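Local coordinates for putative mannose-1-phosphate guanylyl transferase (Thermus thermophilus, PDB 2CU2), which probably transfers a guanylyl group from GTP to mannose 1-phosphate, forming GDP-mannose in the manner of its nucleotidyltransferase family, at residues T3-M8 against E43-L48; K26-L31 against T36-T41; Y148-L153 against A173-Y178; H271-V274 against R280-A283. All blocks are in the same frame, centred on the assembly; numbering follows the deposited sequence.

Contact 1. Residues T3-M8 against E43-L48; sequences TYALVM and ERLAPL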
loop_
_atom_site.group_PDB
_atom_site.type_symbol
_atom_site.label_atom_id
_atom_site.label_comp_id
_atom_site.label_asym_id
_atom_site.label_seq_id
_atom_site.Cartn_x
_atom_site.Cartn_y
_atom_site.Cartn_z
ATOM N N THR A 3 -15.828 -33.693 -29.522
ATOM C CA THR A 3 -15.035 -32.480 -29.461
ATOM C C THR A 3 -14.133 -32.451 -28.234
ATOM O O THR A 3 -14.563 -32.748 -27.119
ATOM C CB THR A 3 -15.934 -31.227 -29.422
ATOM O OG1 THR A 3 -16.758 -31.190 -30.592
ATOM C CG2 THR A 3 -15.079 -29.961 -29.367
ATOM N N TYR A 4 -12.870 -32.110 -28.450
ATOM C CA TYR A 4 -11.928 -31.989 -27.354
ATOM C C TYR A 4 -11.665 -30.501 -27.179
ATOM O O TYR A 4 -11.845 -29.718 -28.110
ATOM C CB TYR A 4 -10.621 -32.732 -27.661
ATOM C CG TYR A 4 -10.568 -34.123 -27.064
ATOM C CD1 TYR A 4 -11.456 -35.121 -27.479
ATOM C CD2 TYR A 4 -9.662 -34.432 -26.050
ATOM C CE1 TYR A 4 -11.443 -36.386 -26.894
ATOM C CE2 TYR A 4 -9.643 -35.694 -25.460
ATOM C CZ TYR A 4 -10.536 -36.663 -25.886
ATOM O OH TYR A 4 -10.525 -37.901 -25.290
ATOM N N ALA A 5 -11.249 -30.111 -25.985
ATOM C CA ALA A 5 -10.970 -28.716 -25.711
ATOM C C ALA A 5 -9.578 -28.579 -25.124
ATOM O O ALA A 5 -9.212 -29.306 -24.201
ATOM C CB ALA A 5 -12.009 -28.157 -24.739
ATOM N N LEU A 6 -8.795 -27.663 -25.685
ATOM C CA LEU A 6 -7.455 -27.401 -25.188
ATOM C C LEU A 6 -7.505 -26.059 -24.464
ATOM O O LEU A 6 -7.788 -25.025 -25.075
ATOM C CB LEU A 6 -6.434 -27.312 -26.327
ATOM C CG LEU A 6 -5.048 -26.854 -25.846
ATOM C CD1 LEU A 6 -4.395 -27.981 -25.046
ATOM C CD2 LEU A 6 -4.167 -26.463 -27.023
ATOM N N VAL A 7 -7.238 -26.085 -23.166
ATOM C CA VAL A 7 -7.199 -24.873 -22.359
ATOM C C VAL A 7 -5.761 -24.465 -22.044
ATOM O O VAL A 7 -5.051 -25.100 -21.274
ATOM C CB VAL A 7 -7.965 -25.137 -21.063
ATOM C CG1 VAL A 7 -7.927 -23.896 -20.172
ATOM C CG2 VAL A 7 -9.410 -25.481 -21.377
ATOM N N MET A 8 -5.323 -23.381 -22.706
ATOM C CA MET A 8 -3.942 -22.951 -22.542
ATOM C C MET A 8 -3.763 -22.045 -21.323
ATOM O O MET A 8 -4.283 -20.940 -21.245
ATOM C CB MET A 8 -3.521 -22.211 -23.814
ATOM C CG MET A 8 -3.705 -23.067 -25.070
ATOM S SD MET A 8 -3.051 -22.269 -26.542
ATOM C CE MET A 8 -4.211 -20.896 -26.614
ATOM N N GLU A 43 -15.357 -23.651 -15.524
ATOM C CA GLU A 43 -16.771 -23.683 -15.163
ATOM C C GLU A 43 -17.633 -23.305 -16.361
ATOM O O GLU A 43 -18.679 -23.895 -16.615
ATOM C CB GLU A 43 -17.010 -22.709 -14.009
ATOM C CG GLU A 43 -18.454 -22.429 -13.702
ATOM C CD GLU A 43 -18.607 -21.440 -12.560
ATOM O OE1 GLU A 43 -19.748 -20.979 -12.331
ATOM O OE2 GLU A 43 -17.591 -21.129 -11.889
ATOM N N ARG A 44 -17.162 -22.308 -17.095
ATOM C CA ARG A 44 -17.820 -21.786 -18.281
ATOM C C ARG A 44 -17.807 -22.807 -19.427
ATOM O O ARG A 44 -18.728 -22.854 -20.253
ATOM C CB ARG A 44 -17.077 -20.510 -18.686
ATOM C CG ARG A 44 -17.453 -19.869 -19.994
ATOM C CD ARG A 44 -16.558 -18.649 -20.193
ATOM N NE ARG A 44 -16.665 -17.755 -19.045
ATOM C CZ ARG A 44 -15.637 -17.285 -18.345
ATOM N NH1 ARG A 44 -14.388 -17.616 -18.666
ATOM N NH2 ARG A 44 -15.866 -16.485 -17.308
ATOM N N LEU A 45 -16.756 -23.621 -19.468
ATOM C CA LEU A 45 -16.593 -24.616 -20.524
ATOM C C LEU A 45 -17.302 -25.950 -20.277
ATOM O O LEU A 45 -17.750 -26.588 -21.221
ATOM C CB LEU A 45 -15.098 -24.882 -20.757
ATOM C CG LEU A 45 -14.679 -25.835 -21.891
ATOM C CD1 LEU A 45 -15.147 -25.285 -23.225
ATOM C CD2 LEU A 45 -13.159 -26.000 -21.918
ATOM N N ALA A 46 -17.401 -26.360 -19.014
ATOM C CA ALA A 46 -18.014 -27.640 -18.655
ATOM C C ALA A 46 -19.289 -28.022 -19.409
ATOM O O ALA A 46 -19.367 -29.108 -19.980
ATOM C CB ALA A 46 -18.267 -27.694 -17.150
ATOM N N PRO A 47 -20.301 -27.139 -19.427
ATOM C CA PRO A 47 -21.559 -27.437 -20.124
ATOM C C PRO A 47 -21.418 -27.722 -21.616
ATOM O O PRO A 47 -22.243 -28.430 -22.198
ATOM C CB PRO A 47 -22.408 -26.193 -19.860
ATOM C CG PRO A 47 -21.893 -25.707 -18.540
ATOM C CD PRO A 47 -20.396 -25.847 -18.725
ATOM N N LEU A 48 -20.380 -27.165 -22.236
ATOM C CA LEU A 48 -20.163 -27.362 -23.662
ATOM C C LEU A 48 -19.249 -28.551 -23.943
ATOM O O LEU A 48 -19.560 -29.391 -24.788
ATOM C CB LEU A 48 -19.572 -26.098 -24.286
ATOM C CG LEU A 48 -19.374 -26.141 -25.804
ATOM C CD1 LEU A 48 -20.725 -26.292 -26.484
ATOM C CD2 LEU A 48 -18.678 -24.875 -26.279
#
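Strand 3-8 and residues 43-45 of helix 37-45 keep their backbones well apart where Ala-5 faces Leu-45, the two CA atoms lying 8.7 Å from each other, and side chains alone bridge the interval. Leu-45 does this with a single methyl: its CD2 comes 3.7 Å from CB of Ala-5 and 3.8 Å from CG2 of Val-7, so one carbon is shared by two strand residues that lie on the same face, two positions apart. The leucine reaches the strand because its CG stands anti to the backbone N (chi1 -176°), while in Val-7 it is CG2, the branch beside the backbone N, that receives it. These two side chains run past one another in opposite directions, alongside rather than end on. Such layering of a helix on a parallel strand belongs to the Rossmann-like nucleotide-binding core of the GT-A clan, in which strand 3-8 is an inner strand, paired in parallel with 54-59 and 102-107. Leu-6 points to the other face of the sheet. The interface is small, 94 Å² counted over both sides, and wholly apolar, and each of its three residues is buried. Helix 115-128 flanks the same region, touching Thr-3 and Leu-48 through Leu-126 and Leu-122, and Arg-44, on the helix turn beside Leu-45, makes a salt bridge to Asp-115.

Contact 2. Residues K26-L31 against T36-T41; sequences KPFLPL and TLLEAT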
loop_
_atom_site.group_PDB
_atom_site.type_symbol
_atom_site.label_atom_id
_atom_site.label_comp_id
_atom_site.label_asym_id
_atom_site.label_seq_id
_atom_site.Cartn_x
_atom_site.Cartn_y
_atom_site.Cartn_z
ATOM N N LYS A 26 -0.482 -16.004 -14.176
ATOM C CA LYS A 26 -1.683 -15.164 -14.241
ATOM C C LYS A 26 -2.980 -15.959 -14.014
ATOM O O LYS A 26 -3.873 -15.547 -13.285
ATOM C CB LYS A 26 -1.718 -14.490 -15.613
ATOM C CG LYS A 26 -3.092 -13.896 -15.933
ATOM C CD LYS A 26 -2.996 -12.682 -16.859
ATOM C CE LYS A 26 -4.304 -12.414 -17.610
ATOM N NZ LYS A 26 -4.022 -11.682 -18.844
ATOM N N PRO A 27 -3.093 -17.109 -14.705
ATOM C CA PRO A 27 -4.329 -17.891 -14.704
ATOM C C PRO A 27 -4.730 -18.349 -13.297
ATOM O O PRO A 27 -5.846 -18.788 -13.053
ATOM C CB PRO A 27 -4.112 -19.103 -15.607
ATOM C CG PRO A 27 -2.828 -18.879 -16.401
ATOM C CD PRO A 27 -2.088 -17.769 -15.520
ATOM N N PHE A 28 -3.757 -18.300 -12.370
ATOM C CA PHE A 28 -4.030 -18.820 -11.035
ATOM C C PHE A 28 -4.228 -17.736 -9.972
ATOM O O PHE A 28 -4.037 -17.947 -8.781
ATOM C CB PHE A 28 -2.907 -19.785 -10.649
ATOM C CG PHE A 28 -2.743 -20.842 -11.699
ATOM C CD1 PHE A 28 -3.538 -21.981 -11.655
ATOM C CD2 PHE A 28 -1.750 -20.717 -12.655
ATOM C CE1 PHE A 28 -3.333 -23.000 -12.572
ATOM C CE2 PHE A 28 -1.550 -21.743 -13.573
ATOM C CZ PHE A 28 -2.339 -22.885 -13.536
ATOM N N LEU A 29 -4.589 -16.526 -10.442
ATOM C CA LEU A 29 -4.779 -15.426 -9.508
ATOM C C LEU A 29 -6.237 -15.168 -9.121
ATOM O O LEU A 29 -7.130 -15.116 -9.958
ATOM C CB LEU A 29 -4.176 -14.195 -10.188
ATOM C CG LEU A 29 -2.716 -14.423 -10.596
ATOM C CD1 LEU A 29 -2.111 -13.215 -11.316
ATOM C CD2 LEU A 29 -1.807 -14.711 -9.402
ATOM N N PRO A 30 -6.513 -15.005 -7.811
ATOM C CA PRO A 30 -7.869 -14.757 -7.338
ATOM C C PRO A 30 -8.306 -13.328 -7.646
ATOM O O PRO A 30 -7.932 -12.375 -6.975
ATOM C CB PRO A 30 -7.887 -14.988 -5.830
ATOM C CG PRO A 30 -6.459 -14.814 -5.330
ATOM C CD PRO A 30 -5.613 -15.077 -6.664
ATOM N N LEU A 31 -9.105 -13.189 -8.725
ATOM C CA LEU A 31 -9.452 -11.851 -9.202
ATOM C C LEU A 31 -10.943 -11.526 -9.036
ATOM O O LEU A 31 -11.398 -11.070 -7.995
ATOM C CB LEU A 31 -9.056 -11.753 -10.673
ATOM C CG LEU A 31 -7.598 -11.323 -10.858
ATOM C CD1 LEU A 31 -7.184 -11.280 -12.330
ATOM C CD2 LEU A 31 -7.313 -9.932 -10.293
ATOM N N THR A 36 -10.109 -17.615 -9.539
ATOM C CA THR A 36 -9.047 -17.508 -10.541
ATOM C C THR A 36 -9.622 -17.523 -11.955
ATOM O O THR A 36 -10.705 -18.032 -12.220
ATOM C CB THR A 36 -8.043 -18.658 -10.392
ATOM O OG1 THR A 36 -8.653 -19.892 -10.794
ATOM C CG2 THR A 36 -7.552 -18.777 -8.947
ATOM N N LEU A 37 -8.943 -16.932 -12.927
ATOM C CA LEU A 37 -9.480 -16.906 -14.274
ATOM C C LEU A 37 -9.604 -18.316 -14.858
ATOM O O LEU A 37 -10.516 -18.589 -15.639
ATOM C CB LEU A 37 -8.613 -16.011 -15.159
ATOM C CG LEU A 37 -8.665 -14.537 -14.727
ATOM C CD1 LEU A 37 -7.551 -13.745 -15.398
ATOM C CD2 LEU A 37 -10.031 -13.955 -15.076
ATOM N N LEU A 38 -8.701 -19.213 -14.473
ATOM C CA LEU A 38 -8.758 -20.584 -14.972
ATOM C C LEU A 38 -10.015 -21.233 -14.409
ATOM O O LEU A 38 -10.721 -21.960 -15.105
ATOM C CB LEU A 38 -7.523 -21.387 -14.538
ATOM C CG LEU A 38 -7.586 -22.889 -14.865
ATOM C CD1 LEU A 38 -7.786 -23.085 -16.362
ATOM C CD2 LEU A 38 -6.310 -23.589 -14.400
ATOM N N GLU A 39 -10.297 -20.940 -13.145
ATOM C CA GLU A 39 -11.474 -21.476 -12.474
ATOM C C GLU A 39 -12.755 -21.097 -13.225
ATOM O O GLU A 39 -13.589 -21.954 -13.521
ATOM C CB GLU A 39 -11.534 -20.935 -11.046
ATOM C CG GLU A 39 -12.479 -21.670 -10.120
ATOM C CD GLU A 39 -12.485 -21.073 -8.714
ATOM O OE1 GLU A 39 -11.438 -20.521 -8.278
ATOM O OE2 GLU A 39 -13.539 -21.166 -8.048
ATOM N N ALA A 40 -12.901 -19.811 -13.535
ATOM C CA ALA A 40 -14.081 -19.322 -14.243
ATOM C C ALA A 40 -14.152 -19.912 -15.652
ATOM O O ALA A 40 -15.236 -20.173 -16.168
ATOM C CB ALA A 40 -14.055 -17.783 -14.313
ATOM N N THR A 41 -12.988 -20.122 -16.262
ATOM C CA THR A 41 -12.904 -20.677 -17.609
ATOM C C THR A 41 -13.410 -22.116 -17.658
ATOM O O THR A 41 -14.207 -22.479 -18.524
ATOM C CB THR A 41 -11.446 -20.673 -18.125
ATOM O OG1 THR A 41 -10.966 -19.327 -18.195
ATOM C CG2 THR A 41 -11.368 -21.320 -19.508
HETATM O O HOH W 1 -6.354 -15.552 -12.539
#
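Pro-27 O accepts the one direct hydrogen bond between the segments, from Leu-38 N at 3.2 Å, the N-H lying in the carbonyl plane and directed at one of the oxygen's lone pairs. Beside it CD2 of Leu-38 lies 3.5 Å from CE1 of Phe-28, the two side chains running the same way, and CD1 of Leu-37 rests 4.0 Å from CD1 of Leu-31. Thr-36 CA sends a nearly straight C-H contact, 164° at the hydrogen, to Leu-29 O at 3.1 Å. A water joins the backbones, donating to Lys-26 O and Leu-29 O and accepting from Leu-37 N. Thr-36 is the N-cap of helix 37-45 and forms a capping box with Glu-39: OG1, set between backbone N and carbonyl carbon (chi1 70°), accepts from Glu-39 N at 3.1 Å, and Thr-36 N in return donates a weak bond to Glu-39 OE1. A valine in its place would probably leave Glu-39 N without its cap and Tyr-69 OH, which also bonds OG1, without that partner. Farther out, Lys-26 NZ bonds Asp-255 O and forms a salt bridge with Asp-109, while Phe-28 packs on Val-65 and Ala-66 of helix 63-66.

Contact 3. Residues Y148-L153 against A173-Y178; sequences YGYIRL and AEALEY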
loop_
_atom_site.group_PDB
_atom_site.type_symbol
_atom_site.label_atom_id
_atom_site.label_comp_id
_atom_site.label_asym_id
_atom_site.label_seq_id
_atom_site.Cartn_x
_atom_site.Cartn_y
_atom_site.Cartn_z
ATOM N N TYR A 148 -3.840 -5.614 -28.533
ATOM C CA TYR A 148 -4.584 -6.743 -29.074
ATOM C C TYR A 148 -4.321 -6.933 -30.556
ATOM O O TYR A 148 -3.817 -6.039 -31.246
ATOM C CB TYR A 148 -6.090 -6.541 -28.908
ATOM C CG TYR A 148 -6.598 -6.500 -27.492
ATOM C CD1 TYR A 148 -5.780 -6.851 -26.421
ATOM C CD2 TYR A 148 -7.924 -6.151 -27.226
ATOM C CE1 TYR A 148 -6.269 -6.858 -25.112
ATOM C CE2 TYR A 148 -8.424 -6.156 -25.925
ATOM C CZ TYR A 148 -7.590 -6.511 -24.876
ATOM O OH TYR A 148 -8.078 -6.523 -23.595
ATOM N N GLY A 149 -4.663 -8.120 -31.032
ATOM C CA GLY A 149 -4.557 -8.409 -32.443
ATOM C C GLY A 149 -5.966 -8.163 -32.954
ATOM O O GLY A 149 -6.929 -8.263 -32.187
ATOM N N TYR A 150 -6.097 -7.827 -34.229
ATOM C CA TYR A 150 -7.401 -7.580 -34.829
ATOM C C TYR A 150 -7.607 -8.520 -36.008
ATOM O O TYR A 150 -6.652 -9.119 -36.501
ATOM C CB TYR A 150 -7.509 -6.129 -35.313
ATOM C CG TYR A 150 -7.560 -5.098 -34.199
ATOM C CD1 TYR A 150 -6.475 -4.912 -33.340
ATOM C CD2 TYR A 150 -8.696 -4.305 -34.010
ATOM C CE1 TYR A 150 -6.519 -3.966 -32.322
ATOM C CE2 TYR A 150 -8.749 -3.352 -32.995
ATOM C CZ TYR A 150 -7.658 -3.195 -32.156
ATOM O OH TYR A 150 -7.712 -2.292 -31.134
ATOM N N ILE A 151 -8.856 -8.643 -36.451
ATOM C CA ILE A 151 -9.196 -9.495 -37.584
ATOM C C ILE A 151 -10.055 -8.735 -38.596
ATOM O O ILE A 151 -10.988 -8.030 -38.215
ATOM C CB ILE A 151 -9.995 -10.732 -37.146
ATOM C CG1 ILE A 151 -9.230 -11.515 -36.074
ATOM C CG2 ILE A 151 -10.264 -11.616 -38.356
ATOM C CD1 ILE A 151 -10.020 -12.686 -35.497
ATOM N N ARG A 152 -9.737 -8.885 -39.880
ATOM C CA ARG A 152 -10.499 -8.237 -40.948
ATOM C C ARG A 152 -11.675 -9.137 -41.264
ATOM O O ARG A 152 -11.497 -10.337 -41.461
ATOM C CB ARG A 152 -9.679 -8.098 -42.235
ATOM C CG ARG A 152 -8.371 -7.355 -42.131
ATOM C CD ARG A 152 -7.888 -6.996 -43.541
ATOM N NE ARG A 152 -6.530 -6.464 -43.562
ATOM C CZ ARG A 152 -5.433 -7.214 -43.493
ATOM N NH1 ARG A 152 -5.530 -8.536 -43.400
ATOM N NH2 ARG A 152 -4.237 -6.640 -43.510
ATOM N N LEU A 153 -12.870 -8.569 -41.337
ATOM C CA LEU A 153 -14.044 -9.369 -41.641
ATOM C C LEU A 153 -14.531 -9.196 -43.072
ATOM O O LEU A 153 -14.587 -8.084 -43.591
ATOM C CB LEU A 153 -15.187 -9.016 -40.697
ATOM C CG LEU A 153 -15.002 -9.237 -39.198
ATOM C CD1 LEU A 153 -16.317 -8.898 -38.505
ATOM C CD2 LEU A 153 -14.596 -10.682 -38.914
ATOM N N ALA A 173 -3.131 5.282 -33.332
ATOM C CA ALA A 173 -3.865 5.809 -34.483
ATOM C C ALA A 173 -4.306 4.703 -35.451
ATOM O O ALA A 173 -5.354 4.767 -36.080
ATOM C CB ALA A 173 -2.966 6.811 -35.215
ATOM N N GLU A 174 -3.437 3.683 -35.594
ATOM C CA GLU A 174 -3.778 2.580 -36.490
ATOM C C GLU A 174 -4.964 1.764 -35.960
ATOM O O GLU A 174 -5.793 1.253 -36.703
ATOM C CB GLU A 174 -2.535 1.700 -36.682
ATOM C CG GLU A 174 -1.574 2.306 -37.707
ATOM C CD GLU A 174 -0.239 1.589 -37.702
ATOM O OE1 GLU A 174 0.642 2.002 -38.441
ATOM O OE2 GLU A 174 -0.088 0.619 -36.967
ATOM N N ALA A 175 -5.013 1.630 -34.621
ATOM C CA ALA A 175 -6.133 0.915 -34.018
ATOM C C ALA A 175 -7.467 1.612 -34.316
ATOM O O ALA A 175 -8.484 0.984 -34.582
ATOM C CB ALA A 175 -5.909 0.837 -32.507
ATOM N N LEU A 176 -7.441 2.962 -34.219
ATOM C CA LEU A 176 -8.635 3.737 -34.551
ATOM C C LEU A 176 -9.108 3.446 -35.979
ATOM O O LEU A 176 -10.293 3.338 -36.264
ATOM C CB LEU A 176 -8.295 5.232 -34.458
ATOM C CG LEU A 176 -8.269 5.808 -33.036
ATOM C CD1 LEU A 176 -7.766 7.247 -33.020
ATOM C CD2 LEU A 176 -9.626 5.863 -32.342
ATOM N N GLU A 177 -8.124 3.388 -36.904
ATOM C CA GLU A 177 -8.465 3.119 -38.305
ATOM C C GLU A 177 -9.053 1.712 -38.479
ATOM O O GLU A 177 -9.962 1.482 -39.268
ATOM C CB GLU A 177 -7.207 3.253 -39.177
ATOM C CG GLU A 177 -6.999 4.654 -39.763
ATOM C CD GLU A 177 -8.102 4.987 -40.748
ATOM O OE1 GLU A 177 -8.640 6.080 -40.669
ATOM O OE2 GLU A 177 -8.369 4.178 -41.632
ATOM N N TYR A 178 -8.455 0.740 -37.742
ATOM C CA TYR A 178 -8.973 -0.630 -37.792
ATOM C C TYR A 178 -10.464 -0.639 -37.433
ATOM O O TYR A 178 -11.294 -1.305 -38.040
ATOM C CB TYR A 178 -8.234 -1.484 -36.749
ATOM C CG TYR A 178 -6.853 -1.913 -37.148
ATOM C CD1 TYR A 178 -6.332 -1.632 -38.412
ATOM C CD2 TYR A 178 -6.075 -2.622 -36.232
ATOM C CE1 TYR A 178 -5.041 -2.053 -38.738
ATOM C CE2 TYR A 178 -4.796 -3.053 -36.557
ATOM C CZ TYR A 178 -4.278 -2.774 -37.808
ATOM O OH TYR A 178 -3.003 -3.197 -38.143
#
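The aromatic contact comes first: Tyr-178 lays its CD2 over one face of the Tyr-150 ring, 3.5 Å from CG and displaced toward the rim. The two rings meet obliquely, their planes at 59° and their centroids 5.1 Å apart. Each ring is carried by a CG anti to its own carbonyl carbon (chi1 -69° in Tyr-150), and the two side chains cross at a slant. One face of the Tyr-178 ring is met by the carbonyl O of Glu-174, one turn earlier in the helix, 3.3 Å above the plane. Apolar packing adds the methyl of Ala-175, its CB 4.4 Å from CZ of Tyr-150. Topologically, helix 172-180 follows the antiparallel hairpin of strands 150-157 and 160-167 and folds back over its start, within the nucleotidyltransferase domain. Hydrogen bonding involves the buried hydroxyl of Tyr-150, which is paired with Glu-145 O and with Trp-185 NE1; Trp-185 also meets the Tyr-150 ring edge-to-face. A leucine here would probably leave the indole N-H and the Glu-145 carbonyl without this shared partner, and take away the flat face on which Tyr-178 rests. Pro-170 and Val-167 touch both tyrosines, while Tyr-183 lies against the Tyr-178 ring with planes about 20° apart.

Contact 4. Residues H271-V274 against R280-A283; sequences HENV and RHVA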
loop_
_atom_site.group_PDB
_atom_site.type_symbol
_atom_site.label_atom_id
_atom_site.label_comp_id
_atom_site.label_asym_id
_atom_site.label_seq_id
_atom_site.Cartn_x
_atom_site.Cartn_y
_atom_site.Cartn_z
ATOM N N HIS A 271 -15.629 7.154 -12.854
ATOM C CA HIS A 271 -15.308 7.849 -11.616
ATOM C C HIS A 271 -15.545 7.039 -10.333
ATOM O O HIS A 271 -15.050 7.417 -9.279
ATOM C CB HIS A 271 -16.078 9.177 -11.541
ATOM C CG HIS A 271 -17.505 9.029 -11.116
ATOM N ND1 HIS A 271 -18.556 9.096 -12.004
ATOM C CD2 HIS A 271 -18.056 8.819 -9.896
ATOM C CE1 HIS A 271 -19.694 8.932 -11.351
ATOM N NE2 HIS A 271 -19.417 8.762 -10.071
ATOM N N GLU A 272 -16.310 5.947 -10.415
ATOM C CA GLU A 272 -16.555 5.108 -9.238
ATOM C C GLU A 272 -15.298 4.257 -9.005
ATOM O O GLU A 272 -14.573 3.953 -9.955
ATOM C CB GLU A 272 -17.775 4.198 -9.466
ATOM C CG GLU A 272 -19.104 4.948 -9.630
ATOM C CD GLU A 272 -19.799 5.251 -8.303
ATOM O OE1 GLU A 272 -19.182 5.064 -7.231
ATOM O OE2 GLU A 272 -20.974 5.686 -8.329
ATOM N N ASN A 273 -15.034 3.877 -7.757
ATOM C CA ASN A 273 -13.854 3.070 -7.463
ATOM C C ASN A 273 -14.118 1.586 -7.703
ATOM O O ASN A 273 -15.253 1.121 -7.597
ATOM C CB ASN A 273 -13.385 3.293 -6.015
ATOM C CG ASN A 273 -12.952 4.728 -5.756
ATOM O OD1 ASN A 273 -12.155 5.295 -6.505
ATOM N ND2 ASN A 273 -13.477 5.320 -4.691
ATOM N N VAL A 274 -13.060 0.855 -8.043
ATOM C CA VAL A 274 -13.149 -0.575 -8.307
ATOM C C VAL A 274 -12.324 -1.298 -7.253
ATOM O O VAL A 274 -11.129 -1.035 -7.100
ATOM C CB VAL A 274 -12.597 -0.916 -9.703
ATOM C CG1 VAL A 274 -12.501 -2.415 -9.877
ATOM C CG2 VAL A 274 -13.500 -0.313 -10.773
ATOM N N ARG A 280 -10.507 -4.691 2.893
ATOM C CA ARG A 280 -11.463 -3.582 2.879
ATOM C C ARG A 280 -10.869 -2.271 2.357
ATOM O O ARG A 280 -9.730 -1.918 2.672
ATOM C CB ARG A 280 -12.010 -3.362 4.293
ATOM C CG ARG A 280 -12.909 -2.137 4.460
ATOM C CD ARG A 280 -13.324 -1.952 5.930
ATOM N NE ARG A 280 -14.224 -0.815 6.131
ATOM C CZ ARG A 280 -14.759 -0.473 7.304
ATOM N NH1 ARG A 280 -14.490 -1.181 8.397
ATOM N NH2 ARG A 280 -15.566 0.580 7.386
ATOM N N HIS A 281 -11.655 -1.548 1.567
ATOM C CA HIS A 281 -11.212 -0.270 1.017
ATOM C C HIS A 281 -11.876 0.897 1.732
ATOM O O HIS A 281 -13.097 1.053 1.676
ATOM C CB HIS A 281 -11.552 -0.155 -0.466
ATOM C CG HIS A 281 -11.122 1.143 -1.079
ATOM N ND1 HIS A 281 -11.765 1.711 -2.159
ATOM C CD2 HIS A 281 -10.098 1.975 -0.773
ATOM C CE1 HIS A 281 -11.155 2.834 -2.491
ATOM N NE2 HIS A 281 -10.139 3.016 -1.665
ATOM N N VAL A 282 -11.073 1.714 2.401
ATOM C CA VAL A 282 -11.596 2.888 3.087
ATOM C C VAL A 282 -11.329 4.023 2.111
ATOM O O VAL A 282 -10.179 4.404 1.885
ATOM C CB VAL A 282 -10.855 3.143 4.414
ATOM C CG1 VAL A 282 -11.279 4.484 4.998
ATOM C CG2 VAL A 282 -11.169 2.020 5.400
ATOM N N ALA A 283 -12.394 4.547 1.518
ATOM C CA ALA A 283 -12.226 5.607 0.525
ATOM C C ALA A 283 -12.738 6.972 1.022
ATOM O O ALA A 283 -13.899 7.150 1.377
ATOM C CB ALA A 283 -12.976 5.205 -0.746
#
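Asn-273 and His-281 come together through different first torsions: the asparagine has CG anti to its carbonyl carbon (chi1 -63°), whereas the histidine sets CG anti to its backbone N (chi1 180°) and extends its ring toward the other segment. The side chains cross at about a right angle, with the amide and imidazole planes 74° apart. ND2 of Asn-273 approaches the ring at its edge, near the ring plane, 4.1 Å from CE1 of His-281; the same nitrogen lies 4.0 Å from CB of Ala-283. These are van der Waals contacts, and the amide spends its polarity on other partners, OD1 accepting from Cys-289 N and ND2 donating to Thr-286 O. With both ends of the amide bonded, its rotation is fixed, and it is CE1, the carbon between the two ring nitrogens, that lies nearest the amide. The arrangement joins the loop leading into strand 274-276 to strand 280-284, at the entry to the C-terminal part of the chain, whose sequence belongs to the beta-helix family found with mannose-phosphate guanylyltransferases: strand 274-276 begins one sheet, and 280-284 pairs in parallel with 297-301 in another. His-281 is tied to that neighbouring strand by a hydrogen bond between NE2 and Thr-300 OG1. On one face of its ring lies the backbone N of Ala-283, 4.1 Å above the plane and toward the rim. The second subunit comes close here, with its Leu-333 packing on Val-282 and its Arg-332 on Arg-280.

Overall arrangement
The contacts follow one another along the chain, except that contact 2 is nested inside the loop closed by contact 1. Those two share helix 37-45, their centres 15 Å apart, and touch where Val-7 CG1 meets Leu-38 CD1 at 3.9 Å: the helix is tied to the preceding loop at its start and laid on the sheet through Leu-45. Contact 3, its centre about 28 Å from both, reaches the same large mixed sheet as contact 1 by way of strand 150-157. Contact 4 has its centre about 22 Å from that of contact 2. Contacts 1 to 3 thus lie within the nucleotidyltransferase region, and contact 4 where it meets the C-terminal beta-helix-family region.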